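Side-chain contacts in hypothetical protein PH0226 (Pyrococcus horikoshii, PDB 1VE3), which binds S-adenosylmethionine and is probably a methyltransferase that uses it as methyl donor, though its substrate is unknown: residues 3-6 against 7-10; 13-16 against 17-20; 19-22 against 23-26; 69-72 against 73-76. All coordinates share one frame; numbering follows the deposited sequence.

Overall arrangement
All four contacts are local, within or just before helices, and come in order along the chain, contacts 2 and 3 overlapping at Gln19 and Glu20. Contact 1 lies on helix 4-9, contact 2 on the loop leading into helix 19-34, contact 3 on that helix, and contact 4 at the start of helix 70-82, in the beta-alpha-beta unit of strands 62-67 and 88-91 of the seven-stranded mixed sheet. The centres of contacts 2 and 3 are about 7 Å apart; contacts 3 and 4 are the farthest apart, about 19 Å between centres. Each touches the same S-adenosylmethionine, while contacts 2 and 3 also reach the second subunit and a second S-adenosylmethionine, which places the cofactor sites next to the dimer interface.

Contact 1 of 4, residues 3-6 against 7-10. With SAM (S-adenosylmethionine), chain C.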
# COMPACT_ATOMS: atom_id res chain seq x y z
N PHE A 3 -9.06 5.27 -18.05
CA PHE A 3 -8.73 4.56 -19.28
C PHE A 3 -7.39 3.82 -19.30
O PHE A 3 -6.62 3.85 -18.33
CB PHE A 3 -8.84 5.52 -20.48
CG PHE A 3 -7.70 6.49 -20.62
CD1 PHE A 3 -6.72 6.62 -19.65
CD2 PHE A 3 -7.62 7.30 -21.76
CE1 PHE A 3 -5.68 7.52 -19.80
CE2 PHE A 3 -6.58 8.21 -21.92
CZ PHE A 3 -5.61 8.32 -20.94
N LYS A 4 -7.12 3.15 -20.42
CA LYS A 4 -5.90 2.36 -20.63
C LYS A 4 -4.59 2.96 -20.12
O LYS A 4 -3.91 2.34 -19.30
CB LYS A 4 -5.77 2.01 -22.11
CG LYS A 4 -4.60 1.09 -22.45
CD LYS A 4 -4.57 0.76 -23.94
CE LYS A 4 -3.27 0.08 -24.35
NZ LYS A 4 -3.06 -1.24 -23.68
N GLU A 5 -4.21 4.14 -20.59
CA GLU A 5 -2.96 4.75 -20.16
C GLU A 5 -2.95 5.07 -18.67
O GLU A 5 -1.97 4.83 -17.97
CB GLU A 5 -2.68 6.02 -20.96
CG GLU A 5 -1.49 6.81 -20.47
CD GLU A 5 -0.77 7.53 -21.59
OE1 GLU A 5 -1.45 8.19 -22.40
OE2 GLU A 5 0.48 7.44 -21.65
N TYR A 6 -4.05 5.62 -18.19
CA TYR A 6 -4.18 5.96 -16.78
C TYR A 6 -3.89 4.77 -15.89
O TYR A 6 -3.23 4.91 -14.86
CB TYR A 6 -5.61 6.45 -16.53
CG TYR A 6 -5.96 6.71 -15.09
CD1 TYR A 6 -5.45 7.82 -14.42
CD2 TYR A 6 -6.85 5.88 -14.41
CE1 TYR A 6 -5.83 8.10 -13.11
CE2 TYR A 6 -7.23 6.15 -13.11
CZ TYR A 6 -6.73 7.26 -12.46
OH TYR A 6 -7.17 7.57 -11.19
N TYR A 7 -4.39 3.61 -16.27
CA TYR A 7 -4.18 2.40 -15.48
C TYR A 7 -2.80 1.79 -15.69
O TYR A 7 -2.23 1.23 -14.75
CB TYR A 7 -5.28 1.37 -15.78
CG TYR A 7 -6.63 1.76 -15.21
CD1 TYR A 7 -6.78 2.02 -13.85
CD2 TYR A 7 -7.75 1.89 -16.03
CE1 TYR A 7 -8.02 2.41 -13.32
CE2 TYR A 7 -8.99 2.27 -15.51
CZ TYR A 7 -9.11 2.53 -14.15
OH TYR A 7 -10.32 2.91 -13.63
N ARG A 8 -2.26 1.91 -16.89
CA ARG A 8 -0.92 1.38 -17.18
C ARG A 8 0.13 2.16 -16.41
O ARG A 8 1.09 1.59 -15.88
CB ARG A 8 -0.63 1.45 -18.68
CG ARG A 8 0.77 1.01 -19.07
CD ARG A 8 0.96 0.94 -20.59
NE ARG A 8 0.70 2.21 -21.26
CZ ARG A 8 1.40 3.32 -21.07
NH1 ARG A 8 2.43 3.33 -20.24
NH2 ARG A 8 1.07 4.44 -21.71
N VAL A 9 -0.06 3.47 -16.33
CA VAL A 9 0.86 4.36 -15.63
C VAL A 9 0.86 4.24 -14.10
O VAL A 9 1.93 4.23 -13.49
CB VAL A 9 0.59 5.83 -16.02
CG1 VAL A 9 1.23 6.77 -15.01
CG2 VAL A 9 1.14 6.11 -17.41
N PHE A 10 -0.32 4.17 -13.49
CA PHE A 10 -0.40 4.07 -12.03
C PHE A 10 -0.66 2.64 -11.53
O PHE A 10 -1.42 1.90 -12.14
CB PHE A 10 -1.47 5.00 -11.48
CG PHE A 10 -1.29 6.43 -11.90
CD1 PHE A 10 -1.94 6.93 -13.02
CD2 PHE A 10 -0.44 7.27 -11.18
CE1 PHE A 10 -1.75 8.25 -13.43
CE2 PHE A 10 -0.24 8.59 -11.59
CZ PHE A 10 -0.90 9.08 -12.72
N SAM C . -12.74 -2.56 -7.71
CA SAM C . -11.40 -2.28 -8.30
C SAM C . -10.39 -2.04 -7.18
O SAM C . -9.24 -2.49 -7.31
OXT SAM C . -10.82 -1.37 -6.19
CB SAM C . -11.50 -1.05 -9.14
CG SAM C . -10.51 -0.98 -10.19
SD SAM C . -10.62 0.53 -11.24
CE SAM C . -10.37 1.83 -10.21
C5' SAM C . -12.27 0.48 -11.95
C4' SAM C . -12.64 -0.80 -12.86
O4' SAM C . -14.03 -0.66 -13.34
C3' SAM C . -11.85 -0.89 -14.16
O3' SAM C . -11.06 -2.13 -13.83
C2' SAM C . -12.74 -1.26 -15.29
O2' SAM C . -12.42 -2.20 -16.27
C1' SAM C . -14.09 -1.47 -14.49
N9 SAM C . -15.27 -1.15 -15.30
C8 SAM C . -15.64 -0.02 -16.03
N7 SAM C . -16.80 -0.12 -16.62
C5 SAM C . -17.25 -1.36 -16.27
C6 SAM C . -18.46 -2.13 -16.56
N6 SAM C . -19.45 -1.65 -17.33
N1 SAM C . -18.60 -3.42 -16.02
C2 SAM C . -17.61 -3.95 -15.23
N3 SAM C . -16.45 -3.32 -14.90
C4 SAM C . -16.32 -2.02 -15.44
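Consecutive residues Tyr6 and Tyr7 make an edge-to-face aromatic pair: the edge of Tyr6 is turned toward the face of Tyr7, ring centroids 5.2 Å apart and planes at 66°. Tyr6 CD2 sits above the middle of the Tyr7 ring and comes within 3.8 Å of Tyr7 CE1. The two first torsions differ, CG of Tyr6 being anti to its backbone N (chi1 174°) and CG of Tyr7 anti to its own carbonyl carbon (chi1 -72°), and bring the neighbouring rings together instead of fanning them out. With its CD1 side Tyr6 meets Phe10, where Tyr6 CD1 and Phe10 CE1 lie 3.9 Å apart in an oblique ring pair. Phe10 also brings an edge to the backbone, its CD1 3.0 Å from Tyr6 O in the plane of the ring. Away from the aromatic side, Glu5 OE2 and Arg8 NH2 form a salt bridge of 3.1 Å at the edge of the guanidinium, the carboxylate and guanidinium planes well turned against each other. Beneath the side chains run helical backbone bonds such as Val9 N to Glu5 O, 2.9 Å. Phe191 extends the aromatic group with an edge-to-face contact on Tyr6. The hydroxyl of Tyr7 is hydrogen-bonded to His115, and Tyr7 OH lies 3.4 Å from SD of S-adenosylmethionine. The result is an aromatic cluster on a short N-terminal helix, one of whose rings forms part of the cofactor pocket beside the sulfonium.

Contact 2 of 4, residues 13-16 against 17-20. With SAM (S-adenosylmethionine), chain B; SAM (S-adenosylmethionine), chain C.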
# COMPACT_ATOMS: atom_id res chain seq x y z
N TYR A 13 -4.48 0.66 -9.01
CA TYR A 13 -5.56 -0.26 -9.30
C TYR A 13 -5.14 -1.47 -10.13
O TYR A 13 -5.97 -2.30 -10.49
CB TYR A 13 -6.69 0.50 -10.00
CG TYR A 13 -7.10 1.76 -9.28
CD1 TYR A 13 -7.87 1.71 -8.11
CD2 TYR A 13 -6.74 3.02 -9.77
CE1 TYR A 13 -8.28 2.88 -7.45
CE2 TYR A 13 -7.14 4.19 -9.13
CZ TYR A 13 -7.90 4.11 -7.97
OH TYR A 13 -8.29 5.27 -7.35
N THR A 14 -3.84 -1.57 -10.42
CA THR A 14 -3.37 -2.68 -11.24
C THR A 14 -2.24 -3.52 -10.66
O THR A 14 -2.04 -4.64 -11.11
CB THR A 14 -2.94 -2.17 -12.63
OG1 THR A 14 -1.97 -1.12 -12.48
CG2 THR A 14 -4.14 -1.64 -13.39
N ASP A 15 -1.54 -3.01 -9.66
CA ASP A 15 -0.44 -3.75 -9.05
C ASP A 15 -0.75 -4.09 -7.60
O ASP A 15 -0.41 -3.35 -6.68
CB ASP A 15 0.86 -2.93 -9.12
CG ASP A 15 2.06 -3.69 -8.59
OD1 ASP A 15 1.89 -4.80 -8.06
OD2 ASP A 15 3.18 -3.15 -8.71
N ILE A 16 -1.38 -5.25 -7.41
CA ILE A 16 -1.79 -5.73 -6.09
C ILE A 16 -0.69 -5.73 -5.03
O ILE A 16 -0.99 -5.67 -3.85
CB ILE A 16 -2.39 -7.16 -6.18
CG1 ILE A 16 -3.67 -7.13 -7.03
CG2 ILE A 16 -2.73 -7.68 -4.79
CD1 ILE A 16 -4.32 -8.50 -7.22
N ASN A 17 0.57 -5.78 -5.45
CA ASN A 17 1.66 -5.78 -4.47
C ASN A 17 2.30 -4.41 -4.25
O ASN A 17 3.22 -4.27 -3.44
CB ASN A 17 2.73 -6.80 -4.85
CG ASN A 17 2.25 -8.22 -4.69
OD1 ASN A 17 1.81 -8.62 -3.61
ND2 ASN A 17 2.34 -9.01 -5.76
N SER A 18 1.82 -3.39 -4.95
CA SER A 18 2.36 -2.04 -4.78
C SER A 18 1.90 -1.48 -3.44
O SER A 18 0.91 -1.94 -2.87
CB SER A 18 1.88 -1.11 -5.89
OG SER A 18 0.50 -0.83 -5.77
N GLN A 19 2.64 -0.49 -2.94
CA GLN A 19 2.28 0.14 -1.68
C GLN A 19 0.95 0.88 -1.86
O GLN A 19 0.14 0.95 -0.94
CB GLN A 19 3.38 1.12 -1.23
CG GLN A 19 4.74 0.48 -0.96
CD GLN A 19 5.78 1.46 -0.43
OE1 GLN A 19 5.60 2.68 -0.47
NE2 GLN A 19 6.90 0.93 0.06
N GLU A 20 0.73 1.44 -3.05
CA GLU A 20 -0.50 2.17 -3.34
C GLU A 20 -1.73 1.29 -3.16
O GLU A 20 -2.68 1.66 -2.46
CB GLU A 20 -0.49 2.73 -4.77
CG GLU A 20 0.44 3.93 -5.00
CD GLU A 20 1.91 3.55 -5.03
OE1 GLU A 20 2.22 2.34 -5.11
OE2 GLU A 20 2.77 4.46 -4.98
N SAM B . 14.35 2.17 10.05
CA SAM B . 13.27 1.83 11.02
C SAM B . 13.90 1.20 12.26
O SAM B . 13.43 1.49 13.37
OXT SAM B . 14.86 0.40 12.05
CB SAM B . 12.35 0.85 10.38
CG SAM B . 11.01 0.85 10.93
SD SAM B . 9.86 -0.35 10.15
CE SAM B . 10.52 -1.87 10.43
C5' SAM B . 9.82 0.11 8.41
C4' SAM B . 9.32 1.60 8.05
O4' SAM B . 9.37 1.78 6.59
C3' SAM B . 7.86 1.85 8.36
O3' SAM B . 8.05 2.85 9.47
C2' SAM B . 7.20 2.59 7.25
O2' SAM B . 6.32 3.66 7.44
C1' SAM B . 8.45 2.82 6.33
N9 SAM B . 8.10 2.87 4.90
C8 SAM B . 7.39 2.00 4.08
N7 SAM B . 7.30 2.41 2.84
C5 SAM B . 7.97 3.59 2.82
C6 SAM B . 8.26 4.58 1.78
N6 SAM B . 7.85 4.44 0.51
N1 SAM B . 9.01 5.73 2.11
C2 SAM B . 9.45 5.91 3.40
N3 SAM B . 9.23 5.06 4.43
C4 SAM B . 8.48 3.91 4.09
N SAM C . -12.74 -2.56 -7.71
CA SAM C . -11.40 -2.28 -8.30
C SAM C . -10.39 -2.04 -7.18
O SAM C . -9.24 -2.49 -7.31
OXT SAM C . -10.82 -1.37 -6.19
CB SAM C . -11.50 -1.05 -9.14
CG SAM C . -10.51 -0.98 -10.19
SD SAM C . -10.62 0.53 -11.24
CE SAM C . -10.37 1.83 -10.21
C5' SAM C . -12.27 0.48 -11.95
C4' SAM C . -12.64 -0.80 -12.86
O4' SAM C . -14.03 -0.66 -13.34
C3' SAM C . -11.85 -0.89 -14.16
O3' SAM C . -11.06 -2.13 -13.83
C2' SAM C . -12.74 -1.26 -15.29
O2' SAM C . -12.42 -2.20 -16.27
C1' SAM C . -14.09 -1.47 -14.49
N9 SAM C . -15.27 -1.15 -15.30
C8 SAM C . -15.64 -0.02 -16.03
N7 SAM C . -16.80 -0.12 -16.62
C5 SAM C . -17.25 -1.36 -16.27
C6 SAM C . -18.46 -2.13 -16.56
N6 SAM C . -19.45 -1.65 -17.33
N1 SAM C . -18.60 -3.42 -16.02
C2 SAM C . -17.61 -3.95 -15.23
N3 SAM C . -16.45 -3.32 -14.90
C4 SAM C . -16.32 -2.02 -15.44
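Asp15 O takes two hydrogen bonds from Ser18, one from Ser18 N at 2.8 Å and one from Ser18 OG, also at 2.8 Å. The two donors approach differently: OG lies in the carbonyl plane, whereas the backbone N stands above it, 48° out. Ser18 OG occupies the position between its own backbone N and carbonyl carbon (chi1 70°), which brings the hydroxyl within reach of Asp15 O; the same oxygen caps the new helix by accepting from Tyr21 N. The aspartate side chain closes the turn from the other direction, with Asp15 OD1 receiving Asn17 N at 3.1 Å from above the carboxylate plane. Swung anti to the backbone N (chi1 -176°), its carboxylate reaches over the following residues and packs Asp15 OD2 3.7 Å from Ser18 CB. These bonds fix a type I beta turn from Asp15 to Ser18 that runs straight into the helix N-cap.

Toward its two ends the stretch touches two different S-adenosylmethionine molecules. The methyl carbon CE of one rests over a face of the Tyr13 ring, nearer its rim, 3.3 Å from Tyr13 CD1. Gln19 OE1 accepts from adenine N6 of the S-adenosylmethionine held by the second subunit, 3.0 Å away, while its NE2 is bonded to His115 O of that subunit. Ile16 packs on Tyr79 and Tyr21, Tyr13 lies against helix 4-9, and Glu20 forms a salt bridge with Arg95 of the second subunit. The stretch thus links helix 4-9 to helix 19-34, with helix 70-82 on the Ile16 side and the second subunit at Gln19 and Glu20.

Contact 3 of 4, residues 19-22 against 23-26. With SAM (S-adenosylmethionine), chain B; SAM (S-adenosylmethionine), chain C.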
# COMPACT_ATOMS: atom_id res chain seq x y z
N GLN A 19 2.64 -0.49 -2.94
CA GLN A 19 2.28 0.14 -1.68
C GLN A 19 0.95 0.88 -1.86
O GLN A 19 0.14 0.95 -0.94
CB GLN A 19 3.38 1.12 -1.23
CG GLN A 19 4.74 0.48 -0.96
CD GLN A 19 5.78 1.46 -0.43
OE1 GLN A 19 5.60 2.68 -0.47
NE2 GLN A 19 6.90 0.93 0.06
N GLU A 20 0.73 1.44 -3.05
CA GLU A 20 -0.50 2.17 -3.34
C GLU A 20 -1.73 1.29 -3.16
O GLU A 20 -2.68 1.66 -2.46
CB GLU A 20 -0.49 2.73 -4.77
CG GLU A 20 0.44 3.93 -5.00
CD GLU A 20 1.91 3.55 -5.03
OE1 GLU A 20 2.22 2.34 -5.11
OE2 GLU A 20 2.77 4.46 -4.98
N TYR A 21 -1.71 0.12 -3.80
CA TYR A 21 -2.81 -0.83 -3.75
C TYR A 21 -3.02 -1.39 -2.34
O TYR A 21 -4.15 -1.50 -1.86
CB TYR A 21 -2.53 -1.97 -4.74
CG TYR A 21 -3.75 -2.67 -5.32
CD1 TYR A 21 -4.63 -3.38 -4.51
CD2 TYR A 21 -3.98 -2.66 -6.69
CE1 TYR A 21 -5.72 -4.08 -5.06
CE2 TYR A 21 -5.06 -3.35 -7.25
CZ TYR A 21 -5.92 -4.05 -6.43
OH TYR A 21 -6.98 -4.75 -6.99
N ARG A 22 -1.92 -1.74 -1.67
CA ARG A 22 -2.00 -2.29 -0.32
C ARG A 22 -2.63 -1.29 0.64
O ARG A 22 -3.41 -1.66 1.52
CB ARG A 22 -0.61 -2.69 0.19
CG ARG A 22 -0.02 -3.89 -0.53
CD ARG A 22 1.33 -4.29 0.07
NE ARG A 22 1.77 -5.58 -0.45
CZ ARG A 22 2.84 -6.24 -0.02
NH1 ARG A 22 3.59 -5.74 0.95
NH2 ARG A 22 3.16 -7.41 -0.56
N SER A 23 -2.29 -0.02 0.45
CA SER A 23 -2.83 1.06 1.27
C SER A 23 -4.35 1.07 1.19
O SER A 23 -5.03 1.24 2.21
CB SER A 23 -2.28 2.40 0.79
OG SER A 23 -2.92 3.47 1.47
N ARG A 24 -4.88 0.89 -0.02
CA ARG A 24 -6.32 0.88 -0.23
C ARG A 24 -6.96 -0.32 0.47
O ARG A 24 -8.00 -0.19 1.12
CB ARG A 24 -6.62 0.84 -1.73
CG ARG A 24 -6.11 2.06 -2.49
CD ARG A 24 -6.18 1.83 -3.98
NE ARG A 24 -7.53 1.48 -4.38
CZ ARG A 24 -7.86 0.39 -5.06
NH1 ARG A 24 -6.95 -0.48 -5.45
NH2 ARG A 24 -9.14 0.17 -5.34
N ILE A 25 -6.33 -1.48 0.33
CA ILE A 25 -6.84 -2.69 0.96
C ILE A 25 -6.88 -2.55 2.48
O ILE A 25 -7.93 -2.73 3.11
CB ILE A 25 -5.98 -3.92 0.58
CG1 ILE A 25 -6.22 -4.29 -0.88
CG2 ILE A 25 -6.30 -5.09 1.49
CD1 ILE A 25 -5.41 -5.46 -1.37
N GLU A 26 -5.75 -2.21 3.08
CA GLU A 26 -5.67 -2.09 4.53
C GLU A 26 -6.54 -0.98 5.11
O GLU A 26 -6.88 -1.00 6.30
CB GLU A 26 -4.21 -1.92 4.95
CG GLU A 26 -3.31 -3.01 4.38
CD GLU A 26 -1.88 -2.96 4.89
OE1 GLU A 26 -1.31 -1.85 4.95
OE2 GLU A 26 -1.34 -4.03 5.22
N SAM B . 14.35 2.17 10.05
CA SAM B . 13.27 1.83 11.02
C SAM B . 13.90 1.20 12.26
O SAM B . 13.43 1.49 13.37
OXT SAM B . 14.86 0.40 12.05
CB SAM B . 12.35 0.85 10.38
CG SAM B . 11.01 0.85 10.93
SD SAM B . 9.86 -0.35 10.15
CE SAM B . 10.52 -1.87 10.43
C5' SAM B . 9.82 0.11 8.41
C4' SAM B . 9.32 1.60 8.05
O4' SAM B . 9.37 1.78 6.59
C3' SAM B . 7.86 1.85 8.36
O3' SAM B . 8.05 2.85 9.47
C2' SAM B . 7.20 2.59 7.25
O2' SAM B . 6.32 3.66 7.44
C1' SAM B . 8.45 2.82 6.33
N9 SAM B . 8.10 2.87 4.90
C8 SAM B . 7.39 2.00 4.08
N7 SAM B . 7.30 2.41 2.84
C5 SAM B . 7.97 3.59 2.82
C6 SAM B . 8.26 4.58 1.78
N6 SAM B . 7.85 4.44 0.51
N1 SAM B . 9.01 5.73 2.11
C2 SAM B . 9.45 5.91 3.40
N3 SAM B . 9.23 5.06 4.43
C4 SAM B . 8.48 3.91 4.09
N SAM C . -12.74 -2.56 -7.71
CA SAM C . -11.40 -2.28 -8.30
C SAM C . -10.39 -2.04 -7.18
O SAM C . -9.24 -2.49 -7.31
OXT SAM C . -10.82 -1.37 -6.19
CB SAM C . -11.50 -1.05 -9.14
CG SAM C . -10.51 -0.98 -10.19
SD SAM C . -10.62 0.53 -11.24
CE SAM C . -10.37 1.83 -10.21
C5' SAM C . -12.27 0.48 -11.95
C4' SAM C . -12.64 -0.80 -12.86
O4' SAM C . -14.03 -0.66 -13.34
C3' SAM C . -11.85 -0.89 -14.16
O3' SAM C . -11.06 -2.13 -13.83
C2' SAM C . -12.74 -1.26 -15.29
O2' SAM C . -12.42 -2.20 -16.27
C1' SAM C . -14.09 -1.47 -14.49
N9 SAM C . -15.27 -1.15 -15.30
C8 SAM C . -15.64 -0.02 -16.03
N7 SAM C . -16.80 -0.12 -16.62
C5 SAM C . -17.25 -1.36 -16.27
C6 SAM C . -18.46 -2.13 -16.56
N6 SAM C . -19.45 -1.65 -17.33
N1 SAM C . -18.60 -3.42 -16.02
C2 SAM C . -17.61 -3.95 -15.23
N3 SAM C . -16.45 -3.32 -14.90
C4 SAM C . -16.32 -2.02 -15.44
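Arg24 lays the end of its side chain over the ring of Tyr21 in a cation-pi contact, with Arg24 CZ 4.9 Å from the ring centroid and only 6° off the ring normal. NH1 does the touching: it stands over the ring centre and is 3.8 Å from Tyr21 CE1. The guanidinium is not stacked flat but tilted 75° to the ring, so one nitrogen points down at the face. After an extended start, the arginine chain kinks at chi3 on its way to Tyr21. Its other terminal nitrogen, NH2, meets the carboxylate of S-adenosylmethionine at OXT, a modelled separation of 2.4 Å that is too short to be taken literally, and also forms a salt bridge with Asp111. In Tyr21, CG lies anti to the backbone N (chi1 -152°), which brings the ring under Arg24 NH1 with its edge to Ile25 CD1, 3.8 Å from Tyr21 CD1. The hydroxyl of Tyr21 is hydrogen-bonded to Gly51 N, and Tyr21 OH lies 3.2 Å from the cofactor's O. Replacing Tyr21 with an alanine would probably leave the Arg24 guanidinium without the ring face beneath NH1 and somewhat freer to turn, and Gly51 N without its hydroxyl partner. The backbone beneath is regular helix, with Glu26 N to Arg22 O at 2.9 Å. Arg24 and Ile25 pack against Phe52 of helix 51-58; toward the dimer partner, Glu26 rests on Phe3 of the second subunit, placing this first part of helix 19-34 between cofactor pocket and subunit interface.

Contact 4 of 4, residues 69-72 against 73-76; sequences SEDM and IRKA. With SAM (S-adenosylmethionine), chain C.
Arg74 lies alongside Asp71, both side chains pointing the same way, and grips a single carboxylate oxygen end-on with two nitrogens. Arg74 NH2 is 2.9 Å and Arg74 NH1 3.1 Å from Asp71 OD1, which sits at the guanidinium edge, close to its plane, and is approached on its anti side. Both nitrogens go to OD1, a forked grip and not a pairing with both oxygens; the two planes are 71° apart. A turn about chi3 (56°) curls the arginine back toward the preceding helical turn. An alanine in place of Asp71 would probably leave the Arg74 guanidinium without its charged mate and free to turn into solvent.

Ser69 caps the helix, its OG accepting from Met72 N at 3.0 Å, while Ser69 N is held by Asp67. On the cofactor side, Ser69 CB is 3.5 Å from O2' of S-adenosylmethionine, and CG of the selenomethionine Met72 is 3.5 Å from O3'. Ile73 and Ala76 face strand 88-91. With Arg74 exposed, the ion pair is probably reached by solvent and modest in strength, whereas Ser69 and Met72 approach the ribose oxygens through carbon and leave hydrogen bonding to the cofactor to residues such as Asp67.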
# COMPACT_ATOMS: atom_id res chain seq x y z
N SER A 69 -12.94 -5.28 -18.53
CA SER A 69 -11.66 -5.26 -19.22
C SER A 69 -10.99 -6.63 -19.33
O SER A 69 -10.78 -7.32 -18.33
CB SER A 69 -10.69 -4.31 -18.52
OG SER A 69 -9.36 -4.58 -18.91
N GLU A 70 -10.66 -7.01 -20.56
CA GLU A 70 -9.99 -8.27 -20.80
C GLU A 70 -8.63 -8.26 -20.10
O GLU A 70 -8.19 -9.28 -19.56
CB GLU A 70 -9.82 -8.48 -22.30
CG GLU A 70 -11.10 -8.87 -23.02
CD GLU A 70 -11.20 -10.37 -23.25
OE1 GLU A 70 -11.02 -11.15 -22.29
OE2 GLU A 70 -11.46 -10.77 -24.40
N ASP A 71 -7.97 -7.10 -20.11
CA ASP A 71 -6.66 -6.96 -19.49
C ASP A 71 -6.71 -7.10 -17.97
O ASP A 71 -5.86 -7.76 -17.37
CB ASP A 71 -6.04 -5.60 -19.84
CG ASP A 71 -6.01 -5.34 -21.33
OD1 ASP A 71 -5.54 -6.23 -22.09
OD2 ASP A 71 -6.46 -4.25 -21.75
N MSE A 72 -7.70 -6.46 -17.35
CA MSE A 72 -7.85 -6.54 -15.90
C MSE A 72 -8.06 -7.99 -15.49
O MSE A 72 -7.42 -8.49 -14.57
CB MSE A 72 -9.06 -5.70 -15.44
CG MSE A 72 -8.86 -4.20 -15.59
SE MSE A 72 -7.44 -3.54 -14.46
CE MSE A 72 -6.21 -3.00 -15.85
N ILE A 73 -8.97 -8.66 -16.20
CA ILE A 73 -9.29 -10.05 -15.93
C ILE A 73 -8.09 -10.97 -16.16
O ILE A 73 -7.85 -11.90 -15.38
CB ILE A 73 -10.48 -10.51 -16.79
CG1 ILE A 73 -11.73 -9.70 -16.42
CG2 ILE A 73 -10.75 -12.00 -16.59
CD1 ILE A 73 -12.14 -9.85 -14.96
N ARG A 74 -7.33 -10.71 -17.22
CA ARG A 74 -6.15 -11.52 -17.51
C ARG A 74 -5.15 -11.45 -16.35
O ARG A 74 -4.64 -12.47 -15.90
CB ARG A 74 -5.48 -11.06 -18.81
CG ARG A 74 -4.36 -11.99 -19.29
CD ARG A 74 -3.78 -11.56 -20.63
NE ARG A 74 -3.28 -10.19 -20.60
CZ ARG A 74 -3.91 -9.15 -21.15
NH1 ARG A 74 -5.06 -9.32 -21.79
NH2 ARG A 74 -3.39 -7.94 -21.05
N LYS A 75 -4.87 -10.24 -15.87
CA LYS A 75 -3.93 -10.09 -14.76
C LYS A 75 -4.50 -10.73 -13.49
O LYS A 75 -3.76 -11.33 -12.71
CB LYS A 75 -3.65 -8.61 -14.47
CG LYS A 75 -2.55 -7.96 -15.29
CD LYS A 75 -2.25 -6.56 -14.73
CE LYS A 75 -1.32 -5.77 -15.63
NZ LYS A 75 -1.08 -4.38 -15.13
N ALA A 76 -5.81 -10.60 -13.30
CA ALA A 76 -6.46 -11.16 -12.13
C ALA A 76 -6.17 -12.65 -12.04
O ALA A 76 -5.79 -13.15 -10.98
CB ALA A 76 -7.97 -10.92 -12.20
N SAM C . -12.74 -2.56 -7.71
CA SAM C . -11.40 -2.28 -8.30
C SAM C . -10.39 -2.04 -7.18
O SAM C . -9.24 -2.49 -7.31
OXT SAM C . -10.82 -1.37 -6.19
CB SAM C . -11.50 -1.05 -9.14
CG SAM C . -10.51 -0.98 -10.19
SD SAM C . -10.62 0.53 -11.24
CE SAM C . -10.37 1.83 -10.21
C5' SAM C . -12.27 0.48 -11.95
C4' SAM C . -12.64 -0.80 -12.86
O4' SAM C . -14.03 -0.66 -13.34
C3' SAM C . -11.85 -0.89 -14.16
O3' SAM C . -11.06 -2.13 -13.83
C2' SAM C . -12.74 -1.26 -15.29
O2' SAM C . -12.42 -2.20 -16.27
C1' SAM C . -14.09 -1.47 -14.49
N9 SAM C . -15.27 -1.15 -15.30
C8 SAM C . -15.64 -0.02 -16.03
N7 SAM C . -16.80 -0.12 -16.62
C5 SAM C . -17.25 -1.36 -16.27
C6 SAM C . -18.46 -2.13 -16.56
N6 SAM C . -19.45 -1.65 -17.33
N1 SAM C . -18.60 -3.42 -16.02
C2 SAM C . -17.61 -3.95 -15.23
N3 SAM C . -16.45 -3.32 -14.90
C4 SAM C . -16.32 -2.02 -15.44